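Local coordinates for Ycf54-like protein (Synechocystis sp. PCC 6803, PDB 5M2P), which probably acts as a component of the magnesium-protoporphyrin IX monomethyl ester cyclase, with conserved residues required for protochlorophyllide formation, at residues K28-D33 with I41-V46; P49-A54 with G92-P97; E21-V26 with I79-L84. All blocks are in the same frame, centred on the assembly; numbering follows the deposited sequence.

Contact 1: residues K28-D33 with I41-V46; sequences KERRRD and IDFWQV
R30 brings its chain in past the CZ rim of F43 and lays CD over the ring face, and it is easiest to follow it outward. R30 CB starts outside the rim, 3.7 Å from F43 CZ. R30 CG comes in to 3.5 Å from that same F43 CZ, and CD then sits over the ring face, 3.6 Å from the centroid of F43 and 20° off the ring normal, a CH-pi contact. The chain can do this because CG stands anti to the backbone N (chi1 -171°) and runs extended as far as NE, which also stands over the ring, on the CE1-CD1 side. The guanidinium is then turned 72° to the ring, presenting an edge to it, too distant for more than a faint cation-pi pull. At the tip, R30 NH2 gives a hydrogen bond to a water at 3.0 Å, and that water donates in turn to D42 OD1, an atom that also bonds Y34 OH. In the fold, this is helix 21-36 lying on one face of the antiparallel sheet, over its outermost strand 43-47, with F43 pointing toward the helix, where it also meets F78 and the ring of Y34, edge-to-face. With an alanine in place of F43, the R30 methylenes would probably lose the face they meet, opening a gap between helix and strand and leaving the arginine chain looser. R31 takes the ring from its edge: its backbone N lies near the ring plane, and R31 CG is 3.6 Å from F43 CZ. Farther out, R31 NE reaches the F43 carbonyl oxygen through a second water, 2.8 Å from R31 NE. I41 CD1 touches the helix backbone, 3.9 Å from R31 CA, while R31 NH2 passes Q45 CB at 4.0 Å.

Contact 2: residues P49-A54 with G92-P97; sequences PAFLNA and GEFEAP
The carbonyl oxygen of F51, the residue whose ring meets F94, accepts a hydrogen bond from A54 N at 3.1 Å; A50 O takes one from N53 N in the same way. These i to i+3 bonds wind residues 50-53 into a short 3-10 turn, and the turn sets F51 facing strand 90-96. Across the contact it is carbon on carbon: F51 and F94 are the two residues that touch, both buried, and no hydrogen bond joins the segments. F94 CE2 stands over the centre of the F51 ring, with its nearest atom there, F51 CG, at 3.5 Å. F94 CZ comes almost as near, 3.6 Å from F51 CD2. In return, F51 CB lies over the F94 ring, 4.2 Å from its centroid, so each side chain puts carbon on the other's face. The ring planes are inclined at 37°, with centroids 4.7 Å apart, an oblique pairing that is neither a stack nor a T-shape. Both phenylalanines hold CG between the backbone N and the carbonyl carbon (chi1 70° for F51, 58° for F94), which folds each ring back over its own main chain before it meets the other. The far face of the F51 ring is taken by P49 CB, so this ring is held between a proline and a phenylalanine and has carbon on both sides. Further cover comes from L57 against F51, and from E56 and I101 against F94. All this lies on the face of the antiparallel sheet away from helices 21-36 and 76-86: F51 rests on A70 and V72 of strand 68-73 and on the ring of Y9 in strand 5-13, F94 rises from outermost strand 90-96, and L52 turns to helix 58-63.

Contact 3: residues E21-V26 with I79-L84; sequences EPFEEV and IVWVKL
F23 and W81 bridge a pair of antiparallel helices packed on one face of a four-stranded antiparallel sheet. The local axes run at 163° to each other and come no nearer than 12.5 Å, so the backbones do not approach closely and long side chains fill the space between them. The tight part is the end of the W81 indole. W81 CZ3 is 3.5 Å from F23 CE1, and W81 CH2 is the same distance from V26 CG1, so the outer corner of the six-membered ring is wedged between two side chains one helical turn apart. The F23 ring and that ring are nearly parallel, at 22°, yet they have slid past each other: with centroids 5.6 Å apart they barely overlap, and their rims make the contact. Both side chains reach across because CG in each is anti to its main-chain nitrogen (chi1 169° for W81), directing the rings from their helices into the space between. The other part is looser. F23 CZ meets V82 CG1 at 4.0 Å, a gentler apolar touch between buried residues on the side of the sheet, where F23 also rests on I71 and V82 on A10. V26 and W81 are each partly exposed, so their touch is on the more exposed side, while the slacker one between F23 and V82 is deeper. R85, beyond the W81 and V82 turn, brushes P22, F23 and V26 and continues the packing along helix 76-86, while F78 meets W81 from within the same helix. At the solvent-side edge, V26 CG1, the methyl group anti to the backbone N, also grazes the indole one atom along, 3.9 Å from W81 CZ2.

Contacts 1 and 3 belong together: both use helix 21-36, at successive turns, their centres are 11 Å apart, and they adjoin where the side chains of E24 and Q45 lie next to each other. Contact 1 fixes the helix to outermost strand 43-47, and contact 3 fixes it to helix 76-86, with F78 touching F43 of the one and W81 of the other. Contact 2 lies on the other face of the sheet, beyond the chain's centre, about 19 Å from the centre of contact 1 and 20 Å from that of contact 3, centre to centre. The chain links them all the same: 41-46 leads almost directly into 49-54, and helix 76-86 is followed by strand 90-96.

Contact 1: residues K28-D33 with I41-V46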
loop_
_atom_site.group_PDB
_atom_site.type_symbol
_atom_site.label_atom_id
_atom_site.label_comp_id
_atom_site.label_asym_id
_atom_site.label_seq_id
_atom_site.Cartn_x
_atom_site.Cartn_y
_atom_site.Cartn_z
ATOM N N LYS A 28 -0.699 3.828 12.762
ATOM C CA LYS A 28 0.232 3.707 13.907
ATOM C C LYS A 28 -0.407 2.899 15.034
ATOM O O LYS A 28 0.219 1.994 15.590
ATOM C CB LYS A 28 0.620 5.094 14.402
ATOM C CG LYS A 28 1.605 5.094 15.558
ATOM C CD LYS A 28 1.621 6.443 16.267
ATOM C CE LYS A 28 2.587 6.471 17.438
ATOM N NZ LYS A 28 3.950 6.869 16.987
ATOM N N GLU A 29 -1.657 3.207 15.373
ATOM C CA GLU A 29 -2.348 2.462 16.415
ATOM C C GLU A 29 -2.529 1.006 16.054
ATOM O O GLU A 29 -2.427 0.133 16.913
ATOM C CB GLU A 29 -3.694 3.106 16.753
ATOM C CG GLU A 29 -3.536 4.357 17.606
ATOM C CD GLU A 29 -2.732 4.078 18.872
ATOM O OE1 GLU A 29 -3.164 3.199 19.659
ATOM O OE2 GLU A 29 -1.656 4.708 19.061
ATOM N N ARG A 30 -2.753 0.735 14.771
ATOM C CA ARG A 30 -2.916 -0.642 14.326
ATOM C C ARG A 30 -1.592 -1.414 14.482
ATOM O O ARG A 30 -1.591 -2.533 14.965
ATOM C CB ARG A 30 -3.404 -0.696 12.880
ATOM C CG ARG A 30 -3.808 -2.078 12.394
ATOM C CD ARG A 30 -4.122 -2.028 10.895
ATOM N NE ARG A 30 -4.535 -3.318 10.309
ATOM C CZ ARG A 30 -5.771 -3.813 10.388
ATOM N NH1 ARG A 30 -6.722 -3.140 11.031
ATOM N NH2 ARG A 30 -6.052 -4.981 9.836
ATOM N N ARG A 31 -0.471 -0.800 14.108
ATOM C CA ARG A 31 0.845 -1.439 14.342
ATOM C C ARG A 31 1.064 -1.746 15.815
ATOM O O ARG A 31 1.503 -2.821 16.179
ATOM C CB ARG A 31 1.999 -0.578 13.824
ATOM C CG ARG A 31 1.991 -0.365 12.324
ATOM C CD ARG A 31 3.180 0.450 11.856
ATOM N NE ARG A 31 3.027 0.801 10.467
ATOM C CZ ARG A 31 2.604 1.971 10.003
ATOM N NH1 ARG A 31 2.333 2.988 10.814
ATOM N NH2 ARG A 31 2.481 2.108 8.690
ATOM N N ARG A 32 0.770 -0.773 16.657
ATOM C CA ARG A 32 0.958 -0.935 18.085
ATOM C C ARG A 32 0.046 -2.021 18.669
ATOM O O ARG A 32 0.491 -2.843 19.462
ATOM C CB ARG A 32 0.806 0.418 18.787
ATOM C CG ARG A 32 1.937 1.380 18.420
ATOM C CD ARG A 32 1.867 2.790 19.023
ATOM N NE ARG A 32 2.217 2.816 20.445
ATOM C CZ ARG A 32 3.449 2.689 20.969
ATOM N NH1 ARG A 32 4.535 2.469 20.212
ATOM N NH2 ARG A 32 3.586 2.737 22.289
ATOM N N ASP A 33 -1.209 -2.069 18.214
ATOM C CA ASP A 33 -2.148 -3.103 18.638
ATOM C C ASP A 33 -1.691 -4.491 18.209
ATOM O O ASP A 33 -1.820 -5.466 18.969
ATOM C CB ASP A 33 -3.560 -2.828 18.084
ATOM C CG ASP A 33 -4.244 -1.606 18.721
ATOM O OD1 ASP A 33 -3.778 -1.088 19.762
ATOM O OD2 ASP A 33 -5.281 -1.150 18.181
ATOM N N ILE A 41 2.726 -8.305 11.593
ATOM C CA ILE A 41 2.327 -7.163 10.797
ATOM C C ILE A 41 2.126 -7.662 9.364
ATOM O O ILE A 41 2.978 -8.349 8.808
ATOM C CB ILE A 41 3.425 -6.074 10.810
ATOM C CG1 ILE A 41 3.553 -5.432 12.196
ATOM C CG2 ILE A 41 3.134 -5.019 9.756
ATOM C CD1 ILE A 41 2.414 -4.546 12.616
ATOM N N ASP A 42 0.971 -7.343 8.788
ATOM C CA ASP A 42 0.621 -7.756 7.421
ATOM C C ASP A 42 0.141 -6.569 6.595
ATOM O O ASP A 42 -0.588 -6.748 5.613
ATOM C CB ASP A 42 -0.421 -8.875 7.439
ATOM C CG ASP A 42 -1.754 -8.439 8.016
ATOM O OD1 ASP A 42 -1.862 -7.313 8.542
ATOM O OD2 ASP A 42 -2.706 -9.253 7.918
ATOM N N PHE A 43 0.564 -5.369 6.975
ATOM C CA PHE A 43 0.240 -4.153 6.243
ATOM C C PHE A 43 1.414 -3.217 6.418
ATOM O O PHE A 43 2.061 -3.222 7.462
ATOM C CB PHE A 43 -1.066 -3.493 6.753
ATOM C CG PHE A 43 -0.986 -3.047 8.182
ATOM C CD1 PHE A 43 -1.141 -3.946 9.226
ATOM C CD2 PHE A 43 -0.684 -1.722 8.501
ATOM C CE1 PHE A 43 -0.984 -3.541 10.548
ATOM C CE2 PHE A 43 -0.551 -1.323 9.812
ATOM C CZ PHE A 43 -0.714 -2.233 10.843
ATOM N N TRP A 44 1.653 -2.406 5.403
ATOM C CA TRP A 44 2.828 -1.574 5.313
ATOM C C TRP A 44 2.510 -0.334 4.490
ATOM O O TRP A 44 1.701 -0.370 3.579
ATOM C CB TRP A 44 3.988 -2.325 4.647
ATOM C CG TRP A 44 4.257 -3.705 5.191
ATOM C CD1 TRP A 44 5.127 -4.039 6.179
ATOM C CD2 TRP A 44 3.630 -4.917 4.777
ATOM N NE1 TRP A 44 5.070 -5.378 6.407
ATOM C CE2 TRP A 44 4.170 -5.946 5.556
ATOM C CE3 TRP A 44 2.659 -5.238 3.819
ATOM C CZ2 TRP A 44 3.773 -7.275 5.411
ATOM C CZ3 TRP A 44 2.270 -6.552 3.676
ATOM C CH2 TRP A 44 2.840 -7.552 4.457
ATOM N N GLN A 45 3.223 0.746 4.778
ATOM C CA GLN A 45 3.195 1.917 3.965
ATOM C C GLN A 45 4.522 1.988 3.231
ATOM O O GLN A 45 5.590 1.933 3.867
ATOM C CB GLN A 45 2.949 3.153 4.828
ATOM C CG GLN A 45 2.986 4.452 4.027
ATOM C CD GLN A 45 2.330 5.627 4.758
ATOM O OE1 GLN A 45 1.160 5.573 5.106
ATOM N NE2 GLN A 45 3.082 6.693 4.958
ATOM N N VAL A 46 4.458 2.078 1.909
ATOM C CA VAL A 46 5.641 2.036 1.049
ATOM C C VAL A 46 5.686 3.322 0.261
ATOM O O VAL A 46 4.799 3.614 -0.523
ATOM C CB VAL A 46 5.581 0.830 0.070
ATOM C CG1 VAL A 46 6.837 0.787 -0.801
ATOM C CG2 VAL A 46 5.411 -0.482 0.822
HETATM O O HOH W 1 -3.952 -5.683 7.771
HETATM O O HOH W 2 3.669 -1.485 8.936
HETATM O O HOH W 3 4.755 0.592 7.247
#

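Contact 2: residues P49-A54 with G92-P97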
loop_
_atom_site.group_PDB
_atom_site.type_symbol
_atom_site.label_atom_id
_atom_site.label_comp_id
_atom_site.label_asym_id
_atom_site.label_seq_id
_atom_site.Cartn_x
_atom_site.Cartn_y
_atom_site.Cartn_z
ATOM N N PRO A 49 6.483 3.153 -4.318
ATOM C CA PRO A 49 6.693 1.703 -4.447
ATOM C C PRO A 49 7.252 1.223 -5.785
ATOM O O PRO A 49 6.788 1.590 -6.856
ATOM C CB PRO A 49 5.283 1.135 -4.285
ATOM C CG PRO A 49 4.365 2.307 -4.569
ATOM C CD PRO A 49 5.089 3.496 -3.989
ATOM N N ALA A 50 8.228 0.324 -5.695
ATOM C CA ALA A 50 8.794 -0.303 -6.878
ATOM C C ALA A 50 7.813 -1.214 -7.600
ATOM O O ALA A 50 7.948 -1.477 -8.790
ATOM C CB ALA A 50 10.013 -1.099 -6.479
ATOM N N PHE A 51 6.799 -1.716 -6.899
ATOM C CA PHE A 51 5.832 -2.599 -7.583
ATOM C C PHE A 51 5.129 -1.933 -8.754
ATOM O O PHE A 51 4.669 -2.608 -9.674
ATOM C CB PHE A 51 4.819 -3.256 -6.618
ATOM C CG PHE A 51 3.781 -2.324 -6.001
ATOM C CD1 PHE A 51 2.768 -1.754 -6.762
ATOM C CD2 PHE A 51 3.764 -2.102 -4.623
ATOM C CE1 PHE A 51 1.784 -0.960 -6.178
ATOM C CE2 PHE A 51 2.797 -1.284 -4.050
ATOM C CZ PHE A 51 1.821 -0.729 -4.827
ATOM N N LEU A 52 5.061 -0.602 -8.734
ATOM C CA LEU A 52 4.358 0.120 -9.764
ATOM C C LEU A 52 5.000 -0.016 -11.133
ATOM O O LEU A 52 4.357 0.287 -12.136
ATOM C CB LEU A 52 4.242 1.586 -9.359
ATOM C CG LEU A 52 3.119 2.408 -9.957
ATOM C CD1 LEU A 52 1.753 1.728 -9.819
ATOM C CD2 LEU A 52 3.159 3.758 -9.266
ATOM N N ASN A 53 6.268 -0.476 -11.178
ATOM C CA ASN A 53 6.958 -0.681 -12.450
ATOM C C ASN A 53 6.651 -2.033 -13.123
ATOM O O ASN A 53 7.082 -2.299 -14.236
ATOM C CB ASN A 53 8.472 -0.577 -12.263
ATOM C CG ASN A 53 8.941 0.822 -11.984
ATOM O OD1 ASN A 53 8.255 1.808 -12.283
ATOM N ND2 ASN A 53 10.111 0.918 -11.357
ATOM N N ALA A 54 5.878 -2.881 -12.463
ATOM C CA ALA A 54 5.568 -4.202 -13.014
ATOM C C ALA A 54 4.656 -4.046 -14.210
ATOM O O ALA A 54 3.735 -3.234 -14.186
ATOM C CB ALA A 54 4.912 -5.077 -11.992
ATOM N N GLY A 92 -5.639 -1.971 -6.282
ATOM C CA GLY A 92 -5.384 -3.141 -7.108
ATOM C C GLY A 92 -4.721 -4.225 -6.310
ATOM O O GLY A 92 -4.697 -4.180 -5.080
ATOM N N GLU A 93 -4.189 -5.206 -7.017
ATOM C CA GLU A 93 -3.556 -6.353 -6.379
ATOM C C GLU A 93 -2.497 -6.916 -7.303
ATOM O O GLU A 93 -2.510 -6.671 -8.502
ATOM C CB GLU A 93 -4.572 -7.451 -6.042
ATOM C CG GLU A 93 -5.147 -8.154 -7.239
ATOM C CD GLU A 93 -6.263 -9.104 -6.864
ATOM O OE1 GLU A 93 -6.083 -10.325 -7.076
ATOM O OE2 GLU A 93 -7.298 -8.634 -6.352
ATOM N N PHE A 94 -1.606 -7.696 -6.716
ATOM C CA PHE A 94 -0.545 -8.357 -7.468
ATOM C C PHE A 94 -0.017 -9.525 -6.660
ATOM O O PHE A 94 -0.149 -9.569 -5.448
ATOM C CB PHE A 94 0.600 -7.392 -7.818
ATOM C CG PHE A 94 1.243 -6.736 -6.639
ATOM C CD1 PHE A 94 2.242 -7.367 -5.933
ATOM C CD2 PHE A 94 0.871 -5.468 -6.237
ATOM C CE1 PHE A 94 2.863 -6.756 -4.853
ATOM C CE2 PHE A 94 1.486 -4.841 -5.162
ATOM C CZ PHE A 94 2.466 -5.467 -4.450
ATOM N N GLU A 95 0.581 -10.497 -7.333
ATOM C CA GLU A 95 1.237 -11.607 -6.682
ATOM C C GLU A 95 2.745 -11.304 -6.561
ATOM O O GLU A 95 3.374 -10.728 -7.471
ATOM C CB GLU A 95 1.033 -12.901 -7.478
ATOM C CG GLU A 95 -0.404 -13.182 -7.869
ATOM C CD GLU A 95 -1.258 -13.562 -6.702
ATOM O OE1 GLU A 95 -0.870 -14.514 -5.981
ATOM O OE2 GLU A 95 -2.332 -12.926 -6.523
ATOM N N ALA A 96 3.356 -11.732 -5.464
ATOM C CA ALA A 96 4.796 -11.547 -5.263
ATOM C C ALA A 96 5.292 -12.551 -4.246
ATOM O O ALA A 96 4.501 -13.028 -3.425
ATOM C CB ALA A 96 5.100 -10.145 -4.785
ATOM N N PRO A 97 6.598 -12.863 -4.259
ATOM C CA PRO A 97 7.587 -12.364 -5.194
ATOM C C PRO A 97 7.453 -12.946 -6.587
ATOM O O PRO A 97 7.075 -14.094 -6.751
ATOM C CB PRO A 97 8.904 -12.849 -4.591
ATOM C CG PRO A 97 8.541 -14.123 -3.929
ATOM C CD PRO A 97 7.202 -13.813 -3.308
#

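Contact 3: residues E21-V26 with I79-L84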
loop_
_atom_site.group_PDB
_atom_site.type_symbol
_atom_site.label_atom_id
_atom_site.label_comp_id
_atom_site.label_asym_id
_atom_site.label_seq_id
_atom_site.Cartn_x
_atom_site.Cartn_y
_atom_site.Cartn_z
ATOM N N GLU A 21 -3.698 12.953 8.323
ATOM C CA GLU A 21 -3.050 12.582 9.578
ATOM C C GLU A 21 -3.857 11.669 10.484
ATOM O O GLU A 21 -3.287 10.722 11.021
ATOM C CB GLU A 21 -2.578 13.807 10.344
ATOM C CG GLU A 21 -1.141 14.201 10.027
ATOM C CD GLU A 21 -0.157 13.050 10.228
ATOM O OE1 GLU A 21 -0.144 12.459 11.328
ATOM O OE2 GLU A 21 0.600 12.728 9.286
ATOM N N PRO A 22 -5.173 11.900 10.644
ATOM C CA PRO A 22 -5.942 10.949 11.454
ATOM C C PRO A 22 -5.796 9.521 10.903
ATOM O O PRO A 22 -5.669 8.578 11.673
ATOM C CB PRO A 22 -7.389 11.481 11.345
ATOM C CG PRO A 22 -7.207 12.945 11.174
ATOM C CD PRO A 22 -5.974 13.091 10.311
ATOM N N PHE A 23 -5.779 9.373 9.580
ATOM C CA PHE A 23 -5.574 8.061 8.969
ATOM C C PHE A 23 -4.213 7.466 9.360
ATOM O O PHE A 23 -4.096 6.278 9.704
ATOM C CB PHE A 23 -5.713 8.129 7.436
ATOM C CG PHE A 23 -5.329 6.845 6.740
ATOM C CD1 PHE A 23 -6.214 5.801 6.683
ATOM C CD2 PHE A 23 -4.089 6.680 6.185
ATOM C CE1 PHE A 23 -5.866 4.622 6.084
ATOM C CE2 PHE A 23 -3.735 5.495 5.579
ATOM C CZ PHE A 23 -4.620 4.463 5.529
ATOM N N GLU A 24 -3.178 8.273 9.254
ATOM C CA GLU A 24 -1.868 7.798 9.628
ATOM C C GLU A 24 -1.835 7.407 11.098
ATOM O O GLU A 24 -1.160 6.447 11.459
ATOM C CB GLU A 24 -0.818 8.849 9.320
ATOM C CG GLU A 24 -0.534 9.025 7.843
ATOM C CD GLU A 24 0.046 7.763 7.221
ATOM O OE1 GLU A 24 0.743 6.992 7.917
ATOM O OE2 GLU A 24 -0.199 7.517 6.040
ATOM N N GLU A 25 -2.567 8.118 11.954
ATOM C CA GLU A 25 -2.654 7.730 13.362
ATOM C C GLU A 25 -3.345 6.381 13.539
ATOM O O GLU A 25 -2.954 5.588 14.386
ATOM C CB GLU A 25 -3.372 8.814 14.208
ATOM C CG GLU A 25 -3.541 8.470 15.688
ATOM C CD GLU A 25 -2.218 8.194 16.378
ATOM O OE1 GLU A 25 -1.234 8.919 16.105
ATOM O OE2 GLU A 25 -2.161 7.248 17.190
ATOM N N VAL A 26 -4.363 6.102 12.731
ATOM C CA VAL A 26 -5.015 4.806 12.766
ATOM C C VAL A 26 -4.016 3.709 12.428
ATOM O O VAL A 26 -3.995 2.674 13.090
ATOM C CB VAL A 26 -6.239 4.714 11.820
ATOM C CG1 VAL A 26 -6.784 3.303 11.760
ATOM C CG2 VAL A 26 -7.329 5.672 12.286
ATOM N N ILE A 79 -7.534 -3.380 2.999
ATOM C CA ILE A 79 -7.449 -2.445 1.877
ATOM C C ILE A 79 -8.822 -1.968 1.427
ATOM O O ILE A 79 -8.961 -0.843 1.011
ATOM C CB ILE A 79 -6.565 -3.008 0.740
ATOM C CG1 ILE A 79 -5.138 -3.259 1.247
ATOM C CG2 ILE A 79 -6.542 -2.063 -0.448
ATOM C CD1 ILE A 79 -4.405 -2.027 1.695
ATOM N N VAL A 80 -9.851 -2.801 1.558
ATOM C CA VAL A 80 -11.206 -2.357 1.288
ATOM C C VAL A 80 -11.527 -1.173 2.214
ATOM O O VAL A 80 -12.067 -0.147 1.770
ATOM C CB VAL A 80 -12.221 -3.511 1.506
ATOM C CG1 VAL A 80 -13.648 -2.982 1.492
ATOM C CG2 VAL A 80 -12.020 -4.567 0.437
ATOM N N TRP A 81 -11.188 -1.312 3.488
ATOM C CA TRP A 81 -11.385 -0.240 4.472
ATOM C C TRP A 81 -10.581 0.995 4.098
ATOM O O TRP A 81 -11.084 2.095 4.139
ATOM C CB TRP A 81 -11.032 -0.688 5.894
ATOM C CG TRP A 81 -10.966 0.457 6.883
ATOM C CD1 TRP A 81 -12.011 1.075 7.479
ATOM C CD2 TRP A 81 -9.779 1.163 7.296
ATOM N NE1 TRP A 81 -11.560 2.119 8.244
ATOM C CE2 TRP A 81 -10.193 2.194 8.148
ATOM C CE3 TRP A 81 -8.408 1.019 7.014
ATOM C CZ2 TRP A 81 -9.300 3.077 8.727
ATOM C CZ3 TRP A 81 -7.524 1.882 7.597
ATOM C CH2 TRP A 81 -7.967 2.896 8.451
ATOM N N VAL A 82 -9.327 0.802 3.721
ATOM C CA VAL A 82 -8.494 1.954 3.369
ATOM C C VAL A 82 -9.134 2.738 2.226
ATOM O O VAL A 82 -9.166 3.980 2.245
ATOM C CB VAL A 82 -7.056 1.524 2.973
ATOM C CG1 VAL A 82 -6.282 2.684 2.381
ATOM C CG2 VAL A 82 -6.294 0.923 4.149
ATOM N N LYS A 83 -9.641 2.031 1.215
ATOM C CA LYS A 83 -10.273 2.725 0.096
ATOM C C LYS A 83 -11.495 3.518 0.549
ATOM O O LYS A 83 -11.730 4.626 0.109
ATOM C CB LYS A 83 -10.590 1.743 -1.040
ATOM C CG LYS A 83 -11.552 2.265 -2.103
ATOM C CD LYS A 83 -11.182 3.508 -2.903
ATOM C CE LYS A 83 -12.377 3.903 -3.780
ATOM N NZ LYS A 83 -12.175 5.149 -4.585
ATOM N N LEU A 84 -12.334 2.917 1.388
ATOM C CA LEU A 84 -13.549 3.590 1.834
ATOM C C LEU A 84 -13.219 4.758 2.753
ATOM O O LEU A 84 -13.963 5.728 2.805
ATOM C CB LEU A 84 -14.437 2.583 2.547
ATOM C CG LEU A 84 -15.027 1.508 1.661
ATOM C CD1 LEU A 84 -15.649 0.488 2.579
ATOM C CD2 LEU A 84 -16.048 2.052 0.670
#